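Local coordinates for protein ribulose bisphosphate carboxylase (Hyperthermus butylicus DSM 5456, PDB 6HUN) that probably catalyses addition of carbon dioxide and water to ribulose 1,5-bisphosphate, giving two molecules of 3-phosphoglycerate, perhaps within an archaeal AMP degradation pathway, at residues E28-P36 against F81-F91. Sequence-based numbering, arbitrary orientation.
Sequences EFVDESYKP and FEKLKAKAYRF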
loop_
_atom_site.group_PDB
_atom_site.type_symbol
_atom_site.label_atom_id
_atom_site.label_comp_id
_atom_site.label_asym_id
_atom_site.label_seq_id
_atom_site.Cartn_x
_atom_site.Cartn_y
_atom_site.Cartn_z
ATOM N N GLU A 28 13.700 18.361 21.906
ATOM C CA GLU A 28 12.967 19.534 21.442
ATOM C C GLU A 28 11.575 19.195 20.898
ATOM O O GLU A 28 10.738 20.100 20.745
ATOM C CB GLU A 28 13.853 20.231 20.397
ATOM C CG GLU A 28 13.152 20.880 19.216
ATOM C CD GLU A 28 14.019 21.884 18.463
ATOM O OE1 GLU A 28 15.251 21.943 18.731
ATOM O OE2 GLU A 28 13.453 22.628 17.616
ATOM N N PHE A 29 11.284 17.918 20.651
ATOM C CA PHE A 29 9.991 17.524 20.094
ATOM C C PHE A 29 9.075 16.874 21.114
ATOM O O PHE A 29 7.999 16.402 20.742
ATOM C CB PHE A 29 10.191 16.574 18.898
ATOM C CG PHE A 29 10.850 17.238 17.715
ATOM C CD1 PHE A 29 12.223 17.428 17.685
ATOM C CD2 PHE A 29 10.086 17.704 16.653
ATOM C CE1 PHE A 29 12.847 18.064 16.621
ATOM C CE2 PHE A 29 10.697 18.329 15.579
ATOM C CZ PHE A 29 12.099 18.516 15.567
ATOM N N VAL A 30 9.486 16.822 22.378
ATOM C CA VAL A 30 8.748 16.203 23.471
ATOM C C VAL A 30 8.370 17.303 24.444
ATOM O O VAL A 30 9.163 18.221 24.661
ATOM C CB VAL A 30 9.596 15.127 24.171
ATOM C CG1 VAL A 30 8.781 14.386 25.193
ATOM C CG2 VAL A 30 10.156 14.145 23.144
ATOM N N ASP A 31 7.164 17.219 25.023
ATOM C CA ASP A 31 6.662 18.245 25.946
ATOM C C ASP A 31 5.432 17.756 26.681
ATOM O O ASP A 31 4.312 17.991 26.229
ATOM C CB ASP A 31 6.320 19.516 25.185
ATOM C CG ASP A 31 5.913 20.673 26.103
ATOM O OD1 ASP A 31 5.643 20.443 27.304
ATOM O OD2 ASP A 31 5.882 21.816 25.599
ATOM N N GLU A 32 5.615 17.073 27.800
ATOM C CA GLU A 32 4.467 16.461 28.457
ATOM C C GLU A 32 3.557 17.465 29.149
ATOM O O GLU A 32 2.562 17.061 29.771
ATOM C CB GLU A 32 4.944 15.426 29.461
ATOM C CG GLU A 32 5.749 14.308 28.852
ATOM C CD GLU A 32 6.233 13.391 29.930
ATOM O OE1 GLU A 32 7.458 13.373 30.195
ATOM O OE2 GLU A 32 5.367 12.740 30.567
ATOM N N SER A 33 3.861 18.752 29.066
ATOM C CA SER A 33 2.981 19.779 29.592
ATOM C C SER A 33 2.124 20.386 28.500
ATOM O O SER A 33 1.304 21.262 28.778
ATOM C CB SER A 33 3.792 20.875 30.299
ATOM O OG SER A 33 4.404 21.714 29.336
ATOM N N TYR A 34 2.279 19.929 27.268
ATOM C CA TYR A 34 1.510 20.504 26.184
ATOM C C TYR A 34 0.092 19.929 26.176
ATOM O O TYR A 34 -0.152 18.769 26.552
ATOM C CB TYR A 34 2.230 20.247 24.858
ATOM C CG TYR A 34 1.612 20.833 23.621
ATOM C CD1 TYR A 34 1.624 22.193 23.378
ATOM C CD2 TYR A 34 1.059 19.993 22.647
ATOM C CE1 TYR A 34 1.071 22.708 22.215
ATOM C CE2 TYR A 34 0.512 20.492 21.501
ATOM C CZ TYR A 34 0.520 21.836 21.270
ATOM O OH TYR A 34 -0.047 22.305 20.103
ATOM N N LYS A 35 -0.852 20.772 25.771
ATOM C CA LYS A 35 -2.257 20.396 25.636
ATOM C C LYS A 35 -2.674 20.807 24.226
ATOM O O LYS A 35 -2.864 22.001 23.949
ATOM C CB LYS A 35 -3.130 21.068 26.696
ATOM C CG LYS A 35 -2.640 20.899 28.149
ATOM C CD LYS A 35 -2.846 19.452 28.632
ATOM C CE LYS A 35 -2.276 19.206 30.036
ATOM N NZ LYS A 35 -2.989 19.963 31.119
ATOM N N PRO A 36 -2.766 19.869 23.283
ATOM C CA PRO A 36 -3.265 20.241 21.958
ATOM C C PRO A 36 -4.716 20.706 22.047
ATOM O O PRO A 36 -5.507 20.196 22.844
ATOM C CB PRO A 36 -3.137 18.935 21.148
ATOM C CG PRO A 36 -3.252 17.846 22.194
ATOM C CD PRO A 36 -2.576 18.424 23.446
ATOM N N PHE A 81 9.357 26.447 10.376
ATOM C CA PHE A 81 9.848 25.265 11.084
ATOM C C PHE A 81 9.176 25.096 12.450
ATOM O O PHE A 81 8.585 24.046 12.739
ATOM C CB PHE A 81 11.373 25.342 11.230
ATOM C CG PHE A 81 11.968 24.190 11.995
ATOM C CD1 PHE A 81 12.354 23.036 11.339
ATOM C CD2 PHE A 81 12.139 24.262 13.369
ATOM C CE1 PHE A 81 12.919 21.967 12.038
ATOM C CE2 PHE A 81 12.669 23.205 14.078
ATOM C CZ PHE A 81 13.072 22.051 13.413
ATOM N N GLU A 82 9.302 26.100 13.335
ATOM C CA GLU A 82 8.717 25.955 14.671
ATOM C C GLU A 82 7.198 25.855 14.613
ATOM O O GLU A 82 6.590 25.179 15.454
ATOM C CB GLU A 82 9.136 27.107 15.598
ATOM C CG GLU A 82 10.590 27.044 16.075
ATOM C CD GLU A 82 10.801 26.004 17.179
ATOM O OE1 GLU A 82 11.933 25.484 17.290
ATOM O OE2 GLU A 82 9.846 25.686 17.921
ATOM N N LYS A 83 6.582 26.476 13.602
ATOM C CA LYS A 83 5.136 26.420 13.409
ATOM C C LYS A 83 4.667 25.013 13.016
ATOM O O LYS A 83 3.648 24.521 13.521
ATOM C CB LYS A 83 4.734 27.441 12.338
ATOM C CG LYS A 83 3.285 27.313 11.830
ATOM C CD LYS A 83 2.265 27.425 12.993
ATOM C CE LYS A 83 1.094 26.420 12.787
ATOM N NZ LYS A 83 0.615 25.860 14.097
ATOM N N LEU A 84 5.386 24.358 12.112
ATOM C CA LEU A 84 4.984 23.062 11.592
ATOM C C LEU A 84 5.405 21.895 12.468
ATOM O O LEU A 84 5.131 20.751 12.104
ATOM C CB LEU A 84 5.571 22.878 10.198
ATOM C CG LEU A 84 5.007 23.794 9.128
ATOM C CD1 LEU A 84 5.722 23.595 7.793
ATOM C CD2 LEU A 84 3.497 23.529 8.995
ATOM N N LYS A 85 6.055 22.123 13.598
ATOM C CA LYS A 85 6.718 21.027 14.288
ATOM C C LYS A 85 5.752 20.200 15.140
ATOM O O LYS A 85 4.885 20.748 15.827
ATOM C CB LYS A 85 7.834 21.574 15.155
ATOM C CG LYS A 85 8.262 20.619 16.225
ATOM C CD LYS A 85 8.888 21.361 17.359
ATOM C CE LYS A 85 9.891 22.321 16.808
ATOM N NZ LYS A 85 11.033 22.392 17.727
ATOM N N ALA A 86 5.913 18.865 15.113
ATOM C CA ALA A 86 5.026 17.979 15.873
ATOM C C ALA A 86 5.568 17.768 17.287
ATOM O O ALA A 86 6.771 17.878 17.527
ATOM C CB ALA A 86 4.849 16.625 15.168
ATOM N N LYS A 87 4.673 17.477 18.239
ATOM C CA LYS A 87 5.075 17.340 19.631
ATOM C C LYS A 87 4.526 16.074 20.255
ATOM O O LYS A 87 3.307 15.899 20.325
ATOM C CB LYS A 87 4.611 18.563 20.455
ATOM C CG LYS A 87 5.314 19.833 20.064
ATOM C CD LYS A 87 6.801 19.768 20.418
ATOM C CE LYS A 87 7.179 20.957 21.263
ATOM N NZ LYS A 87 6.312 20.926 22.464
ATOM N N ALA A 88 5.415 15.232 20.784
ATOM C CA ALA A 88 4.982 14.143 21.649
ATOM C C ALA A 88 4.668 14.739 23.005
ATOM O O ALA A 88 5.569 15.281 23.643
ATOM C CB ALA A 88 6.061 13.079 21.803
ATOM N N TYR A 89 3.425 14.603 23.460
ATOM C CA TYR A 89 2.969 15.319 24.650
ATOM C C TYR A 89 2.425 14.388 25.720
ATOM O O TYR A 89 1.957 14.859 26.767
ATOM C CB TYR A 89 1.910 16.374 24.280
ATOM C CG TYR A 89 0.603 15.786 23.819
ATOM C CD1 TYR A 89 0.412 15.445 22.475
ATOM C CD2 TYR A 89 -0.428 15.539 24.712
ATOM C CE1 TYR A 89 -0.752 14.882 22.053
ATOM C CE2 TYR A 89 -1.601 14.976 24.298
ATOM C CZ TYR A 89 -1.756 14.628 22.959
ATOM O OH TYR A 89 -2.937 14.079 22.532
ATOM N N ARG A 90 2.528 13.080 25.528
ATOM C CA ARG A 90 1.839 12.191 26.440
ATOM C C ARG A 90 2.298 10.779 26.198
ATOM O O ARG A 90 2.435 10.359 25.036
ATOM C CB ARG A 90 0.325 12.291 26.268
ATOM C CG ARG A 90 -0.447 11.496 27.261
ATOM C CD ARG A 90 -1.916 11.690 27.046
ATOM N NE ARG A 90 -2.673 10.689 27.775
ATOM C CZ ARG A 90 -3.928 10.377 27.500
ATOM N NH1 ARG A 90 -4.555 10.967 26.482
ATOM N NH2 ARG A 90 -4.532 9.441 28.204
ATOM N N PHE A 91 2.521 10.065 27.302
ATOM C CA PHE A 91 3.119 8.743 27.350
ATOM C C PHE A 91 2.303 7.838 28.264
ATOM O O PHE A 91 1.874 8.251 29.358
ATOM C CB PHE A 91 4.584 8.845 27.853
ATOM C CG PHE A 91 5.486 9.635 26.938
ATOM C CD1 PHE A 91 5.419 11.023 26.898
ATOM C CD2 PHE A 91 6.391 8.978 26.089
ATOM C CE1 PHE A 91 6.211 11.743 26.051
ATOM C CE2 PHE A 91 7.217 9.698 25.251
ATOM C CZ PHE A 91 7.131 11.076 25.214
#
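The carbonyl oxygen of Phe-29 is held twice: Ala-88 N donates a hydrogen bond to Phe-29 O at 2.8 Å, and the CA-H of Lys-87 adds a weaker contact. Ala-88 answers through its own carbonyl, with Asp-31 N 2.9 Å from Ala-88 O, so both main-chain groups of Ala-88 bond to the residues flanking Val-30. That pattern, with the two segments running the same way, defines a single parallel bridge. On the Phe-29 side, the Lys-85 ammonium lies over the ring face (NZ 4.7 Å from the Phe-29 centroid, 14° off the normal), a cation-pi contact. It also joins a salt-bridge network with Glu-28 and Glu-82: Lys-85 NZ reaches Glu-82 OE1 at 3.2 Å, from above the carboxylate plane; the modelled approach to Glu-28 OE2 is implausibly short, so its exact length is doubtful. Beyond the bridge, Asp-31 CG stands anti to the backbone N (chi1 -175°). Asp-31 OD1 takes Ser-33 N at 3.0 Å, making an Asx turn, and meets Ser-33 OG with its syn lone pair; a type I turn overlaps from Asp-31 to Tyr-34. Lys-87 NZ forms a salt bridge to Asp-31 OD2 at 3.3 Å, its hydrogen bond weak. Pro-36 lies over one Tyr-89 ring face, its CD 3.8 Å from the centroid in a CH-pi contact. Val-30 CG1 touches the Phe-91 ring edge at CZ, 3.7 Å away. Since strand 87-93 pairs with strand 99-105 on its other side, segment 28-36 runs along the edge of the outermost strand, within this chain, of the RuBisCO N-terminal domain's mixed beta-sheet.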